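Local atomic coordinates of TPR repeat-containing protein (Cytophaga hutchinsonii, PDB entry 3U4T), a protein that is of unknown function but, as a tetratricopeptide repeat protein, probably serves as an all-helical scaffold for binding other proteins. Residues 76-81 with 105-110; 55-60 with 87-92; 184-189 with 195-200. The protein carries 1 engineered substitution. One frame throughout, in Å; residues are numbered along the deposited sequence.

Contact 1: residues 76-81 with 105-110; sequences DFEYYG and TTRLDM
Glu78 of helix 74-86 meets Arg107, just ahead of helix 109-120, and Met110 in its first turn, a worked example of how tetratricopeptide repeats stack into an array: a helix touches not just its neighbour in sequence but also the next helix but one, here past helix 90-103. The ionic interactions centre on Arg107. Its NH2 lies 2.8 Å from Glu78 OE2, a salt bridge at the edge of the guanidinium, with the carboxylate plane turned 50° from it. A weak hydrogen bond of 3.3 Å runs from Arg107 NH1 to Glu78 OE1. The same guanidinium grips Asp109 side-on, NE to OD1 and NH2 to OD2, each at 3.2 Å; the NH2 bond is fairly straight (163°) and in the guanidinium plane, whereas OD1 is tilted out of it. One cation thus serves two carboxylates whose oxygens, Glu78 OE2 and Asp109 OD2, are 4.7 Å apart, and it probably offsets their repulsion. A leucine in place of Arg107 would probably leave these two acids facing each other without their shared counter-charge, although Lys82 makes a long, weak ion pair with Glu78. The apolar part belongs to Met110, a selenomethionine whose side chain also rests on Tyr97 and Ala100 of helix 90-103. Glu78 holds CG opposite its backbone N (chi1 163°) and extends toward the arginine, while the bent Met110 chain reaches the root of that glutamate, its CE methyl 3.5 Å from Glu78 CA and 3.7 Å from Glu78 CB.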
loop_
_atom_site.group_PDB
_atom_site.type_symbol
_atom_site.label_atom_id
_atom_site.label_comp_id
_atom_site.label_asym_id
_atom_site.label_seq_id
_atom_site.Cartn_x
_atom_site.Cartn_y
_atom_site.Cartn_z
ATOM N N ASP A 76 17.092 -11.981 -0.169
ATOM C CA ASP A 76 18.044 -11.470 0.809
ATOM C C ASP A 76 18.291 -9.979 0.627
ATOM O O ASP A 76 18.346 -9.232 1.610
ATOM C CB ASP A 76 19.356 -12.237 0.703
ATOM C CG ASP A 76 19.142 -13.720 0.730
ATOM O OD1 ASP A 76 18.423 -14.188 1.649
ATOM O OD2 ASP A 76 19.690 -14.411 -0.159
ATOM N N PHE A 77 18.447 -9.544 -0.623
ATOM C CA PHE A 77 18.676 -8.120 -0.889
ATOM C C PHE A 77 17.422 -7.338 -0.492
ATOM O O PHE A 77 17.506 -6.249 0.098
ATOM C CB PHE A 77 18.992 -7.898 -2.369
ATOM C CG PHE A 77 20.331 -8.413 -2.780
ATOM C CD1 PHE A 77 21.463 -7.603 -2.684
ATOM C CD2 PHE A 77 20.480 -9.727 -3.213
ATOM C CE1 PHE A 77 22.729 -8.097 -3.018
ATOM C CE2 PHE A 77 21.740 -10.235 -3.548
ATOM C CZ PHE A 77 22.863 -9.420 -3.448
ATOM N N GLU A 78 16.260 -7.905 -0.809
ATOM C CA GLU A 78 14.985 -7.274 -0.474
ATOM C C GLU A 78 14.903 -6.965 1.018
ATOM O O GLU A 78 14.635 -5.829 1.404
ATOM C CB GLU A 78 13.828 -8.181 -0.884
ATOM C CG GLU A 78 12.507 -7.840 -0.243
ATOM C CD GLU A 78 11.404 -8.776 -0.689
ATOM O OE1 GLU A 78 11.677 -9.982 -0.885
ATOM O OE2 GLU A 78 10.261 -8.308 -0.831
ATOM N N TYR A 79 15.149 -7.972 1.854
ATOM C CA TYR A 79 15.103 -7.771 3.293
ATOM C C TYR A 79 16.228 -6.882 3.806
ATOM O O TYR A 79 16.094 -6.248 4.849
ATOM C CB TYR A 79 15.101 -9.113 4.024
ATOM C CG TYR A 79 13.719 -9.723 4.055
ATOM C CD1 TYR A 79 13.294 -10.593 3.055
ATOM C CD2 TYR A 79 12.791 -9.315 5.010
ATOM C CE1 TYR A 79 11.981 -11.029 3.001
ATOM C CE2 TYR A 79 11.480 -9.742 4.965
ATOM C CZ TYR A 79 11.078 -10.590 3.961
ATOM O OH TYR A 79 9.763 -10.963 3.907
ATOM N N TYR A 80 17.331 -6.820 3.072
ATOM C CA TYR A 80 18.426 -5.966 3.496
ATOM C C TYR A 80 17.881 -4.551 3.410
ATOM O O TYR A 80 18.021 -3.765 4.348
ATOM C CB TYR A 80 19.639 -6.121 2.579
ATOM C CG TYR A 80 20.886 -5.447 3.108
ATOM C CD1 TYR A 80 20.954 -4.995 4.428
ATOM C CD2 TYR A 80 22.014 -5.292 2.303
ATOM C CE1 TYR A 80 22.121 -4.406 4.935
ATOM C CE2 TYR A 80 23.179 -4.707 2.797
ATOM C CZ TYR A 80 23.223 -4.266 4.111
ATOM O OH TYR A 80 24.351 -3.658 4.596
ATOM N N GLY A 81 17.238 -4.249 2.280
ATOM C CA GLY A 81 16.645 -2.940 2.070
ATOM C C GLY A 81 15.509 -2.645 3.036
ATOM O O GLY A 81 15.412 -1.531 3.574
ATOM N N THR A 105 14.955 -10.597 -12.078
ATOM C CA THR A 105 14.213 -9.624 -12.861
ATOM C C THR A 105 12.690 -9.744 -12.909
ATOM O O THR A 105 12.029 -8.932 -13.556
ATOM C CB THR A 105 14.741 -9.581 -14.296
ATOM O OG1 THR A 105 14.456 -10.822 -14.951
ATOM C CG2 THR A 105 16.241 -9.344 -14.290
ATOM N N THR A 106 12.126 -10.745 -12.240
ATOM C CA THR A 106 10.678 -10.877 -12.234
ATOM C C THR A 106 10.128 -10.164 -11.005
ATOM O O THR A 106 8.919 -9.993 -10.871
ATOM C CB THR A 106 10.206 -12.355 -12.192
ATOM O OG1 THR A 106 10.292 -12.856 -10.851
ATOM C CG2 THR A 106 11.053 -13.214 -13.125
ATOM N N ARG A 107 11.024 -9.752 -10.111
ATOM C CA ARG A 107 10.622 -9.051 -8.897
ATOM C C ARG A 107 10.331 -7.575 -9.195
ATOM O O ARG A 107 10.869 -6.678 -8.543
ATOM C CB ARG A 107 11.720 -9.160 -7.835
ATOM C CG ARG A 107 11.946 -10.562 -7.284
ATOM C CD ARG A 107 10.682 -11.113 -6.621
ATOM N NE ARG A 107 10.202 -10.254 -5.542
ATOM C CZ ARG A 107 10.827 -10.080 -4.383
ATOM N NH1 ARG A 107 11.972 -10.711 -4.137
ATOM N NH2 ARG A 107 10.308 -9.266 -3.468
ATOM N N LEU A 108 9.473 -7.330 -10.180
ATOM C CA LEU A 108 9.112 -5.974 -10.563
ATOM C C LEU A 108 8.513 -5.185 -9.413
ATOM O O LEU A 108 8.440 -3.959 -9.467
ATOM C CB LEU A 108 8.116 -5.997 -11.717
ATOM C CG LEU A 108 8.661 -6.538 -13.040
ATOM C CD1 LEU A 108 7.561 -6.483 -14.087
ATOM C CD2 LEU A 108 9.864 -5.718 -13.490
ATOM N N ASP A 109 8.080 -5.884 -8.370
ATOM C CA ASP A 109 7.495 -5.211 -7.225
ATOM C C ASP A 109 8.520 -4.333 -6.496
ATOM O O ASP A 109 8.137 -3.418 -5.764
ATOM C CB ASP A 109 6.837 -6.234 -6.280
ATOM C CG ASP A 109 7.762 -7.373 -5.888
ATOM O OD1 ASP A 109 8.501 -7.885 -6.752
ATOM O OD2 ASP A 109 7.734 -7.772 -4.707
HETATM N N MSE A 110 9.818 -4.588 -6.707
HETATM C CA MSE A 110 10.876 -3.776 -6.082
HETATM C C MSE A 110 10.768 -2.346 -6.612
HETATM O O MSE A 110 11.003 -1.371 -5.892
HETATM C CB MSE A 110 12.278 -4.322 -6.405
HETATM C CG MSE A 110 12.612 -5.637 -5.744
HETATM SE SE MSE A 110 12.302 -5.523 -3.849
HETATM C CE MSE A 110 14.087 -5.382 -3.232
#

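Contact 2: residues 55-60 with 87-92; sequences LAQKDI and KGQDSL
Gln57 projects from helix 53-64 toward Lys87 and Gln89, which belong to the turn leading into helix 90-103. The three side chains arrive in different directions, and those directions define the contact. Gln57 is extended: CG stands opposite the backbone N (chi1 -169°) and the remaining chain continues outward, carrying the amide across a backbone gap of 8.3 Å between the CA atoms of Gln57 and Lys87. The lysine, by contrast, is bent in its middle, and it offers the amide its aliphatic carbons. Gln57 CD lies 4.3 Å from Lys87 CG and about as far from Lys87 CD, so the glutamine head rests alongside methylenes while the charged end passes on: Lys87 NZ forms a salt bridge with Asp54, near the start of helix 53-64. One long side chain therefore links the turn to that helix twice, by its methylenes at Gln57 and by its ammonium group at Asp54.

Gln89 comes in at about a right angle to Gln57. Their amide groups meet with planes 84° apart, almost perpendicular, rather than as a flat stack. Both glutamines also touch Leu84 of helix 74-86, so this hydrocarbon side chain is shared by the two polar ones. Only 115 Å² is buried between the segments, as befits a surface contact.

The backbone of the turn fixes where Lys87 and Gln89 stand. Gly88 has a positive phi of 81°, at which a side chain would jam against the preceding carbonyl oxygen, and Gln89 N bonds back to Leu84 O before Gln89 takes the N-cap position of the next helix. This is a Schellman motif terminating one helix of a tetratricopeptide array and turning the chain into the next.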
loop_
_atom_site.group_PDB
_atom_site.type_symbol
_atom_site.label_atom_id
_atom_site.label_comp_id
_atom_site.label_asym_id
_atom_site.label_seq_id
_atom_site.Cartn_x
_atom_site.Cartn_y
_atom_site.Cartn_z
ATOM N N LEU A 55 18.973 -5.666 15.659
ATOM C CA LEU A 55 19.329 -7.077 15.699
ATOM C C LEU A 55 19.258 -7.640 14.293
ATOM O O LEU A 55 20.121 -8.417 13.880
ATOM C CB LEU A 55 18.349 -7.836 16.598
ATOM C CG LEU A 55 18.826 -8.314 17.972
ATOM C CD1 LEU A 55 20.112 -7.605 18.392
ATOM C CD2 LEU A 55 17.706 -8.082 18.966
ATOM N N ALA A 56 18.218 -7.246 13.562
ATOM C CA ALA A 56 18.038 -7.711 12.199
ATOM C C ALA A 56 19.067 -7.109 11.230
ATOM O O ALA A 56 19.358 -7.701 10.186
ATOM C CB ALA A 56 16.639 -7.396 11.737
ATOM N N GLN A 57 19.608 -5.933 11.552
ATOM C CA GLN A 57 20.605 -5.352 10.668
ATOM C C GLN A 57 21.904 -6.128 10.872
ATOM O O GLN A 57 22.555 -6.526 9.906
ATOM C CB GLN A 57 20.842 -3.864 10.958
ATOM C CG GLN A 57 21.675 -3.187 9.859
ATOM C CD GLN A 57 21.932 -1.703 10.079
ATOM O OE1 GLN A 57 22.397 -1.009 9.177
ATOM N NE2 GLN A 57 21.638 -1.216 11.271
ATOM N N LYS A 58 22.270 -6.368 12.129
ATOM C CA LYS A 58 23.497 -7.098 12.402
ATOM C C LYS A 58 23.455 -8.475 11.749
ATOM O O LYS A 58 24.466 -8.950 11.225
ATOM C CB LYS A 58 23.728 -7.249 13.910
ATOM C CG LYS A 58 25.045 -7.960 14.238
ATOM C CD LYS A 58 25.495 -7.791 15.696
ATOM C CE LYS A 58 24.705 -8.651 16.673
ATOM N NZ LYS A 58 25.231 -8.503 18.065
ATOM N N ASP A 59 22.287 -9.112 11.774
ATOM C CA ASP A 59 22.128 -10.441 11.188
ATOM C C ASP A 59 22.204 -10.468 9.670
ATOM O O ASP A 59 22.852 -11.339 9.091
ATOM C CB ASP A 59 20.801 -11.066 11.616
ATOM C CG ASP A 59 20.891 -11.813 12.941
ATOM O OD1 ASP A 59 21.994 -11.929 13.511
ATOM O OD2 ASP A 59 19.834 -12.295 13.405
ATOM N N ILE A 60 21.545 -9.525 9.010
ATOM C CA ILE A 60 21.586 -9.536 7.559
ATOM C C ILE A 60 22.986 -9.173 7.073
ATOM O O ILE A 60 23.379 -9.542 5.966
ATOM C CB ILE A 60 20.552 -8.569 6.954
ATOM C CG1 ILE A 60 20.367 -8.891 5.476
ATOM C CG2 ILE A 60 20.997 -7.140 7.139
ATOM C CD1 ILE A 60 19.803 -10.276 5.237
ATOM N N LYS A 87 15.848 1.437 9.514
ATOM C CA LYS A 87 16.927 2.065 10.280
ATOM C C LYS A 87 17.254 3.475 9.782
ATOM O O LYS A 87 18.215 4.113 10.227
ATOM C CB LYS A 87 18.169 1.177 10.235
ATOM C CG LYS A 87 18.007 -0.101 11.030
ATOM C CD LYS A 87 18.587 0.077 12.426
ATOM C CE LYS A 87 18.043 1.313 13.111
ATOM N NZ LYS A 87 18.892 1.685 14.272
ATOM N N GLY A 88 16.447 3.942 8.836
ATOM C CA GLY A 88 16.613 5.276 8.306
ATOM C C GLY A 88 17.668 5.450 7.246
ATOM O O GLY A 88 17.988 6.575 6.896
ATOM N N GLN A 89 18.209 4.361 6.714
ATOM C CA GLN A 89 19.236 4.492 5.691
ATOM C C GLN A 89 18.661 4.312 4.298
ATOM O O GLN A 89 19.012 3.404 3.538
ATOM C CB GLN A 89 20.367 3.519 5.992
ATOM C CG GLN A 89 20.845 3.720 7.432
ATOM C CD GLN A 89 22.206 3.148 7.705
ATOM O OE1 GLN A 89 22.427 1.941 7.602
ATOM N NE2 GLN A 89 23.137 4.016 8.062
ATOM N N ASP A 90 17.770 5.243 3.990
ATOM C CA ASP A 90 17.038 5.320 2.733
ATOM C C ASP A 90 17.819 5.072 1.433
ATOM O O ASP A 90 17.381 4.288 0.590
ATOM C CB ASP A 90 16.330 6.684 2.656
ATOM C CG ASP A 90 15.479 6.985 3.896
ATOM O OD1 ASP A 90 15.571 6.241 4.903
ATOM O OD2 ASP A 90 14.726 7.985 3.864
ATOM N N SER A 91 18.961 5.720 1.251
ATOM C CA SER A 91 19.714 5.532 0.020
ATOM C C SER A 91 20.232 4.117 -0.127
ATOM O O SER A 91 20.190 3.549 -1.216
ATOM C CB SER A 91 20.864 6.518 -0.042
ATOM O OG SER A 91 20.351 7.828 0.070
ATOM N N LEU A 92 20.715 3.554 0.976
ATOM C CA LEU A 92 21.237 2.194 0.995
ATOM C C LEU A 92 20.090 1.216 0.754
ATOM O O LEU A 92 20.212 0.270 -0.017
ATOM C CB LEU A 92 21.890 1.933 2.347
ATOM C CG LEU A 92 23.258 1.261 2.412
ATOM C CD1 LEU A 92 24.085 1.519 1.151
ATOM C CD2 LEU A 92 23.953 1.808 3.648
#

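Contact 3: residues 184-189 with 195-200; sequences RANAAQ and QGLAKP
With CG opposite its own carbonyl carbon (chi1 -71°), Leu197 points its CD1 branch at Gln189, whose CB it meets at 3.9 Å. The glutamine adopts a similar first torsion (-63°) but then extends back along its own helix, where NE2 makes a weak hydrogen bond to Ala185 O. Leu197 CB lies against the helix backbone, 3.7 Å from Asn186 O. Asn186 crosses the leucine at about a right angle, and its CB sits 3.6 Å from Leu197 O; its amide is engaged within the helix, ND2 donating to Arg182 O. Beside this pair two methyls touch, Ala187 CB and Ala198 CB, 3.8 Å apart. These small alanine side chains let the chains come close; the nearest CA pair, Asn186 and Ala198, is 4.9 Å apart.

No hydrogen bond joins the segments directly. The returning chain is shaped by a type I turn, in which Lys199 N bonds to Gly196 O, and by Asp190, whose OD2 accepts from Gln195 N. What results is the connection of an alpha-alpha hairpin, folding the start of helix 199-209 against the end of helix 176-189, as in helical-repeat proteins.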
loop_
_atom_site.group_PDB
_atom_site.type_symbol
_atom_site.label_atom_id
_atom_site.label_comp_id
_atom_site.label_asym_id
_atom_site.label_seq_id
_atom_site.Cartn_x
_atom_site.Cartn_y
_atom_site.Cartn_z
ATOM N N ARG A 184 -12.857 10.616 -6.584
ATOM C CA ARG A 184 -11.886 11.650 -6.273
ATOM C C ARG A 184 -11.173 12.173 -7.515
ATOM O O ARG A 184 -10.949 13.372 -7.655
ATOM C CB ARG A 184 -10.876 11.112 -5.273
ATOM C CG ARG A 184 -11.486 10.886 -3.908
ATOM C CD ARG A 184 -10.487 10.294 -2.947
ATOM N NE ARG A 184 -10.951 10.287 -1.564
ATOM C CZ ARG A 184 -10.275 9.718 -0.576
ATOM N NH1 ARG A 184 -9.126 9.122 -0.841
ATOM N NH2 ARG A 184 -10.733 9.753 0.663
ATOM N N ALA A 185 -10.831 11.274 -8.420
ATOM C CA ALA A 185 -10.152 11.671 -9.636
ATOM C C ALA A 185 -11.059 12.577 -10.477
ATOM O O ALA A 185 -10.594 13.549 -11.084
ATOM C CB ALA A 185 -9.763 10.444 -10.420
ATOM N N ASN A 186 -12.353 12.267 -10.513
ATOM C CA ASN A 186 -13.298 13.072 -11.281
ATOM C C ASN A 186 -13.681 14.391 -10.589
ATOM O O ASN A 186 -13.926 15.401 -11.251
ATOM C CB ASN A 186 -14.527 12.226 -11.625
ATOM C CG ASN A 186 -14.310 11.369 -12.871
ATOM O OD1 ASN A 186 -14.462 11.842 -13.992
ATOM N ND2 ASN A 186 -13.936 10.114 -12.676
ATOM N N ALA A 187 -13.713 14.396 -9.261
ATOM C CA ALA A 187 -14.029 15.626 -8.525
ATOM C C ALA A 187 -12.909 16.638 -8.755
ATOM O O ALA A 187 -13.130 17.842 -8.743
ATOM C CB ALA A 187 -14.169 15.337 -7.024
ATOM N N ALA A 188 -11.696 16.134 -8.962
ATOM C CA ALA A 188 -10.532 16.976 -9.213
ATOM C C ALA A 188 -10.644 17.650 -10.583
ATOM O O ALA A 188 -10.145 18.762 -10.780
ATOM C CB ALA A 188 -9.273 16.133 -9.142
ATOM N N GLN A 189 -11.308 16.974 -11.522
ATOM C CA GLN A 189 -11.494 17.501 -12.874
ATOM C C GLN A 189 -12.657 18.482 -12.919
ATOM O O GLN A 189 -12.788 19.267 -13.852
ATOM C CB GLN A 189 -11.772 16.370 -13.858
ATOM C CG GLN A 189 -10.648 15.376 -14.015
ATOM C CD GLN A 189 -11.016 14.263 -14.979
ATOM O OE1 GLN A 189 -11.410 14.518 -16.116
ATOM N NE2 GLN A 189 -10.884 13.023 -14.532
ATOM N N GLN A 195 -20.319 20.166 -13.263
ATOM C CA GLN A 195 -20.846 19.040 -14.035
ATOM C C GLN A 195 -21.194 17.771 -13.263
ATOM O O GLN A 195 -21.793 16.859 -13.829
ATOM C CB GLN A 195 -19.866 18.648 -15.143
ATOM C CG GLN A 195 -19.365 19.789 -15.993
ATOM C CD GLN A 195 -18.711 19.293 -17.258
ATOM O OE1 GLN A 195 -18.005 18.285 -17.248
ATOM N NE2 GLN A 195 -18.935 20.003 -18.358
ATOM N N GLY A 196 -20.810 17.703 -11.992
ATOM C CA GLY A 196 -21.097 16.522 -11.194
ATOM C C GLY A 196 -20.357 15.285 -11.673
ATOM O O GLY A 196 -20.848 14.167 -11.531
ATOM N N LEU A 197 -19.169 15.479 -12.235
ATOM C CA LEU A 197 -18.367 14.367 -12.747
ATOM C C LEU A 197 -18.167 13.248 -11.756
ATOM O O LEU A 197 -18.097 12.086 -12.138
ATOM C CB LEU A 197 -16.991 14.856 -13.206
ATOM C CG LEU A 197 -16.960 15.701 -14.479
ATOM C CD1 LEU A 197 -15.523 16.068 -14.821
ATOM C CD2 LEU A 197 -17.596 14.910 -15.615
ATOM N N ALA A 198 -18.075 13.596 -10.480
ATOM C CA ALA A 198 -17.861 12.603 -9.441
ATOM C C ALA A 198 -19.144 11.960 -8.943
ATOM O O ALA A 198 -19.117 10.892 -8.336
ATOM C CB ALA A 198 -17.121 13.240 -8.275
ATOM N N LYS A 199 -20.267 12.609 -9.213
ATOM C CA LYS A 199 -21.581 12.134 -8.772
ATOM C C LYS A 199 -21.833 10.642 -8.914
ATOM O O LYS A 199 -22.071 9.945 -7.934
ATOM C CB LYS A 199 -22.668 12.898 -9.515
ATOM C CG LYS A 199 -24.097 12.488 -9.188
ATOM C CD LYS A 199 -24.703 13.345 -8.106
ATOM C CE LYS A 199 -26.183 13.571 -8.404
ATOM N NZ LYS A 199 -26.946 12.301 -8.572
ATOM N N PRO A 200 -21.790 10.123 -10.141
ATOM C CA PRO A 200 -22.030 8.691 -10.327
ATOM C C PRO A 200 -21.119 7.747 -9.544
ATOM O O PRO A 200 -21.567 6.705 -9.058
ATOM C CB PRO A 200 -21.863 8.513 -11.827
ATOM C CG PRO A 200 -20.884 9.587 -12.189
ATOM C CD PRO A 200 -21.422 10.759 -11.414
#

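How the contacts relate
Contacts 1 and 2 are neighbours, their centres 15 Å apart, and they touch through packing of Ile60 on helix 74-86: its CG2 is 3.5 Å from Tyr80 CD1. Their segments alternate along the chain, so the successive helices 53-64, 74-86, 90-103 and 109-120 are tied together by overlapping links rather than by separate pairs. Contact 3 follows later in sequence, on the opposite side of the chain's centre. Its centre is 37 Å from that of contact 1 and 43 Å from that of contact 2, with nearest atoms about 22 and 24 Å away. The three therefore sample different stretches of one elongated helical array, for which no active site is known.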